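Local coordinates for protein salmonella typhimurium DB7155 bacteriophage DET7 tailspike (Bacteriophage, PDB 2V5I) that serves as the trimeric receptor-binding tailspike of a myovirus, a right-handed parallel beta-helix protein that binds and probably hydrolyses the O-antigen of its Salmonella host, at residues A361-N365 with R366-N370; S420-V423 with G424-P428. All coordinates share one frame; numbering follows the deposited sequence.

Contact 1 (A361-N365 with R366-N370); sequences AHTYN and RVFSN
At a corner of the parallel beta-helix, T363 and A361 at the end of strand 357-364 meet R366 of the corner and F368 of strand 367-369. The turn is made at N365, whose positive phi (54°) bends the chain between the two strands. T363 is the hub. Its CG2 lies over one face of the R366 guanidinium, 3.5 Å from NH1 of R366, and the two side chains cross at about a right angle. T363 OG1 instead reaches the edge of the F368 ring, in the ring plane, 3.7 Å from CZ of F368. A chi1 of 55° divides the two branches in this way, with OG1 set between the backbone N and the carbonyl carbon. Next to it the A361 methyl packs obliquely on the same ring corner, CB to F368 CZ 3.8 Å. The R366 guanidinium is held by same-chain partners outside the two segments: G343 O at NE, N320 OD1 at NH2 and, weakly, D340 O at NH1. With no hydrogen bond between the segments, T363 acts as an apolar lid on a guanidinium fixed from outside, at the cost of a buried OG1 that has no polar partner in the model.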
loop_
_atom_site.group_PDB
_atom_site.type_symbol
_atom_site.label_atom_id
_atom_site.label_comp_id
_atom_site.label_asym_id
_atom_site.label_seq_id
_atom_site.Cartn_x
_atom_site.Cartn_y
_atom_site.Cartn_z
ATOM N N ALA A 361 -20.934 -1.486 -1.582
ATOM C CA ALA A 361 -20.893 -0.195 -0.970
ATOM C C ALA A 361 -22.198 0.513 -1.248
ATOM O O ALA A 361 -22.433 1.031 -2.337
ATOM C CB ALA A 361 -19.706 0.617 -1.530
ATOM N N HIS A 362 -23.021 0.615 -0.218
ATOM C CA HIS A 362 -24.263 1.355 -0.297
ATOM C C HIS A 362 -23.991 2.767 0.184
ATOM O O HIS A 362 -24.443 3.215 1.262
ATOM C CB HIS A 362 -25.342 0.659 0.543
ATOM C CG HIS A 362 -26.716 1.141 0.236
ATOM N ND1 HIS A 362 -27.819 0.327 0.351
ATOM C CD2 HIS A 362 -27.172 2.347 -0.175
ATOM C CE1 HIS A 362 -28.892 1.015 0.014
ATOM N NE2 HIS A 362 -28.533 2.236 -0.320
ATOM N N THR A 363 -23.214 3.486 -0.642
ATOM C CA THR A 363 -22.572 4.715 -0.262
ATOM C C THR A 363 -22.879 5.810 -1.257
ATOM O O THR A 363 -23.228 5.538 -2.422
ATOM C CB THR A 363 -21.050 4.567 -0.175
ATOM O OG1 THR A 363 -20.563 4.059 -1.438
ATOM C CG2 THR A 363 -20.699 3.572 0.924
ATOM N N TYR A 364 -22.770 7.026 -0.745
ATOM C CA TYR A 364 -23.076 8.276 -1.442
ATOM C C TYR A 364 -21.989 9.279 -1.213
ATOM O O TYR A 364 -21.585 9.495 -0.081
ATOM C CB TYR A 364 -24.403 8.855 -0.900
ATOM C CG TYR A 364 -25.528 7.873 -0.996
ATOM C CD1 TYR A 364 -25.680 6.875 -0.038
ATOM C CD2 TYR A 364 -26.411 7.907 -2.049
ATOM C CE1 TYR A 364 -26.660 5.941 -0.132
ATOM C CE2 TYR A 364 -27.407 6.944 -2.153
ATOM C CZ TYR A 364 -27.543 5.993 -1.175
ATOM O OH TYR A 364 -28.546 5.056 -1.259
ATOM N N ASN A 365 -21.517 9.944 -2.275
ATOM C CA ASN A 365 -20.478 10.986 -2.157
ATOM C C ASN A 365 -19.215 10.527 -1.434
ATOM O O ASN A 365 -18.624 11.268 -0.596
ATOM C CB ASN A 365 -21.025 12.241 -1.467
ATOM C CG ASN A 365 -20.078 13.470 -1.603
ATOM O OD1 ASN A 365 -19.606 13.779 -2.705
ATOM N ND2 ASN A 365 -19.854 14.184 -0.500
ATOM N N ARG A 366 -18.824 9.286 -1.777
ATOM C CA ARG A 366 -17.596 8.698 -1.221
ATOM C C ARG A 366 -16.586 8.472 -2.323
ATOM O O ARG A 366 -16.945 8.217 -3.453
ATOM C CB ARG A 366 -17.928 7.348 -0.572
ATOM C CG ARG A 366 -16.779 6.674 0.206
ATOM C CD ARG A 366 -17.280 5.674 1.266
ATOM N NE ARG A 366 -18.023 6.375 2.359
ATOM C CZ ARG A 366 -18.647 5.830 3.366
ATOM N NH1 ARG A 366 -18.612 4.547 3.538
ATOM N NH2 ARG A 366 -19.267 6.637 4.224
ATOM N N VAL A 367 -15.311 8.575 -1.960
ATOM C CA VAL A 367 -14.180 8.367 -2.893
ATOM C C VAL A 367 -13.467 7.071 -2.537
ATOM O O VAL A 367 -13.081 6.885 -1.416
ATOM C CB VAL A 367 -13.165 9.533 -2.857
ATOM C CG1 VAL A 367 -12.051 9.290 -3.913
ATOM C CG2 VAL A 367 -13.853 10.854 -3.139
ATOM N N PHE A 368 -13.186 6.257 -3.566
ATOM C CA PHE A 368 -12.465 5.000 -3.458
ATOM C C PHE A 368 -11.215 5.114 -4.333
ATOM O O PHE A 368 -11.361 5.455 -5.520
ATOM C CB PHE A 368 -13.323 3.865 -4.006
ATOM C CG PHE A 368 -14.600 3.666 -3.254
ATOM C CD1 PHE A 368 -15.742 4.360 -3.606
ATOM C CD2 PHE A 368 -14.665 2.702 -2.254
ATOM C CE1 PHE A 368 -16.939 4.174 -2.889
ATOM C CE2 PHE A 368 -15.835 2.541 -1.525
ATOM C CZ PHE A 368 -16.974 3.228 -1.872
ATOM N N SER A 369 -9.993 4.977 -3.778
ATOM C CA SER A 369 -8.786 5.119 -4.579
ATOM C C SER A 369 -7.891 3.898 -4.362
ATOM O O SER A 369 -7.747 3.422 -3.229
ATOM C CB SER A 369 -8.035 6.404 -4.248
ATOM O OG SER A 369 -8.910 7.542 -4.303
ATOM N N ASN A 370 -7.295 3.408 -5.444
ATOM C CA ASN A 370 -6.272 2.363 -5.385
ATOM C C ASN A 370 -6.837 1.072 -4.804
ATOM O O ASN A 370 -6.458 0.602 -3.735
ATOM C CB ASN A 370 -5.046 2.810 -4.598
ATOM C CG ASN A 370 -3.835 1.992 -4.923
ATOM O OD1 ASN A 370 -3.720 1.460 -6.034
ATOM N ND2 ASN A 370 -2.940 1.842 -3.952
#

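Contact 2 (S420-V423 with G424-P428); sequences SGLV and GNVPP
L422 and V426 face each other across the bend at the end of strand 417-423, where the chain leaves the parallel beta-helix face for the loop that leads to strand 431-433. The packed part of the contact is this buried apolar group. CD1 of L422 and CG2 of V426 are 4.4 Å apart, V426 CG2 is 4.2 Å from the V423 carbonyl oxygen, and both side chains also touch A399, I431 and V440 of the third subunit. At the bend, the 3.2 Å between CG1 of V423 and G424 N is the ordinary closeness of adjacent residues, set by a chi1 of 165°. G424 has phi 127°, a backbone shape that calls for glycine because a CB would be jammed against the V423 carbonyl oxygen. N425 then centres an inverse gamma turn, with a weak 2.8 Å hydrogen bond from V426 N to G424 O, and folds V426 back toward the strand. The looser side is the outer one, where N425 is exposed with its CB directed away from the strand, though it also meets L437 of the third subunit. No hydrogen bond joins strand and loop segments; the bend is consistent with glycine backbone angles, one weak turn bond, backbone bonds of V423 to I397 and A399, and apolar burial that continues into the trimer interface.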
loop_
_atom_site.group_PDB
_atom_site.type_symbol
_atom_site.label_atom_id
_atom_site.label_comp_id
_atom_site.label_asym_id
_atom_site.label_seq_id
_atom_site.Cartn_x
_atom_site.Cartn_y
_atom_site.Cartn_z
ATOM N N SER A 420 -12.290 6.014 -13.082
ATOM C CA SER A 420 -11.099 6.178 -13.903
ATOM C C SER A 420 -10.065 5.137 -13.515
ATOM O O SER A 420 -10.060 4.666 -12.392
ATOM C CB SER A 420 -10.440 7.542 -13.692
ATOM O OG SER A 420 -11.364 8.582 -13.880
ATOM N N GLY A 421 -9.192 4.775 -14.455
ATOM C CA GLY A 421 -8.056 3.918 -14.119
ATOM C C GLY A 421 -8.456 2.475 -13.882
ATOM O O GLY A 421 -7.914 1.831 -12.986
ATOM N N LEU A 422 -9.443 1.993 -14.648
ATOM C CA LEU A 422 -9.880 0.582 -14.545
ATOM C C LEU A 422 -8.918 -0.303 -15.312
ATOM O O LEU A 422 -8.706 -0.073 -16.514
ATOM C CB LEU A 422 -11.299 0.437 -15.084
ATOM C CG LEU A 422 -11.869 -0.955 -15.134
ATOM C CD1 LEU A 422 -11.935 -1.576 -13.776
ATOM C CD2 LEU A 422 -13.290 -0.874 -15.766
ATOM N N VAL A 423 -8.276 -1.245 -14.620
ATOM C CA VAL A 423 -7.215 -2.081 -15.151
ATOM C C VAL A 423 -7.556 -3.562 -15.059
ATOM O O VAL A 423 -8.109 -4.045 -14.051
ATOM C CB VAL A 423 -5.915 -1.788 -14.337
ATOM C CG1 VAL A 423 -4.856 -2.824 -14.539
ATOM C CG2 VAL A 423 -5.402 -0.403 -14.676
ATOM N N GLY A 424 -7.176 -4.316 -16.095
ATOM C CA GLY A 424 -7.276 -5.764 -16.078
ATOM C C GLY A 424 -8.043 -6.261 -17.295
ATOM O O GLY A 424 -8.614 -5.480 -18.069
ATOM N N ASN A 425 -8.041 -7.562 -17.471
ATOM C CA ASN A 425 -8.811 -8.132 -18.569
ATOM C C ASN A 425 -10.274 -8.290 -18.169
ATOM O O ASN A 425 -10.830 -9.385 -17.947
ATOM C CB ASN A 425 -8.168 -9.433 -18.981
ATOM C CG ASN A 425 -8.736 -9.971 -20.286
ATOM O OD1 ASN A 425 -9.332 -9.237 -21.063
ATOM N ND2 ASN A 425 -8.499 -11.237 -20.534
ATOM N N VAL A 426 -10.898 -7.143 -18.021
ATOM C CA VAL A 426 -12.275 -7.038 -17.615
ATOM C C VAL A 426 -13.138 -7.191 -18.869
ATOM O O VAL A 426 -12.866 -6.509 -19.870
ATOM C CB VAL A 426 -12.554 -5.665 -16.960
ATOM C CG1 VAL A 426 -14.018 -5.524 -16.589
ATOM C CG2 VAL A 426 -11.725 -5.461 -15.723
ATOM N N PRO A 427 -14.167 -8.078 -18.844
ATOM C CA PRO A 427 -15.084 -8.148 -19.987
ATOM C C PRO A 427 -15.835 -6.842 -20.201
ATOM O O PRO A 427 -16.493 -6.349 -19.298
ATOM C CB PRO A 427 -16.044 -9.289 -19.610
ATOM C CG PRO A 427 -15.351 -10.074 -18.605
ATOM C CD PRO A 427 -14.501 -9.109 -17.832
ATOM N N PRO A 428 -15.702 -6.243 -21.388
ATOM C CA PRO A 428 -16.240 -4.923 -21.582
ATOM C C PRO A 428 -17.772 -4.853 -21.517
ATOM O O PRO A 428 -18.319 -3.779 -21.237
ATOM C CB PRO A 428 -15.664 -4.501 -22.952
ATOM C CG PRO A 428 -15.216 -5.768 -23.616
ATOM C CD PRO A 428 -14.914 -6.725 -22.536
#

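How the contacts relate
Contacts 1 and 2 follow one another along the chain as two corners of the same parallel beta-helix, with centres 18 Å apart and nearest atoms about 7 Å apart, so they do not touch. Strand 393-398 lies between them, pairing in parallel with 367-369 of contact 1 and with 417-423 of contact 2. Both also reach neighbouring subunits: in contact 1, N365 and V367 pack on I402 of the second subunit, while in contact 2, P428 packs on R445 of the second and V423 on G396 of the third. Contact 1 takes the chain out of the strand stack that contains 357-364; contact 2 leads back to it at 431-433.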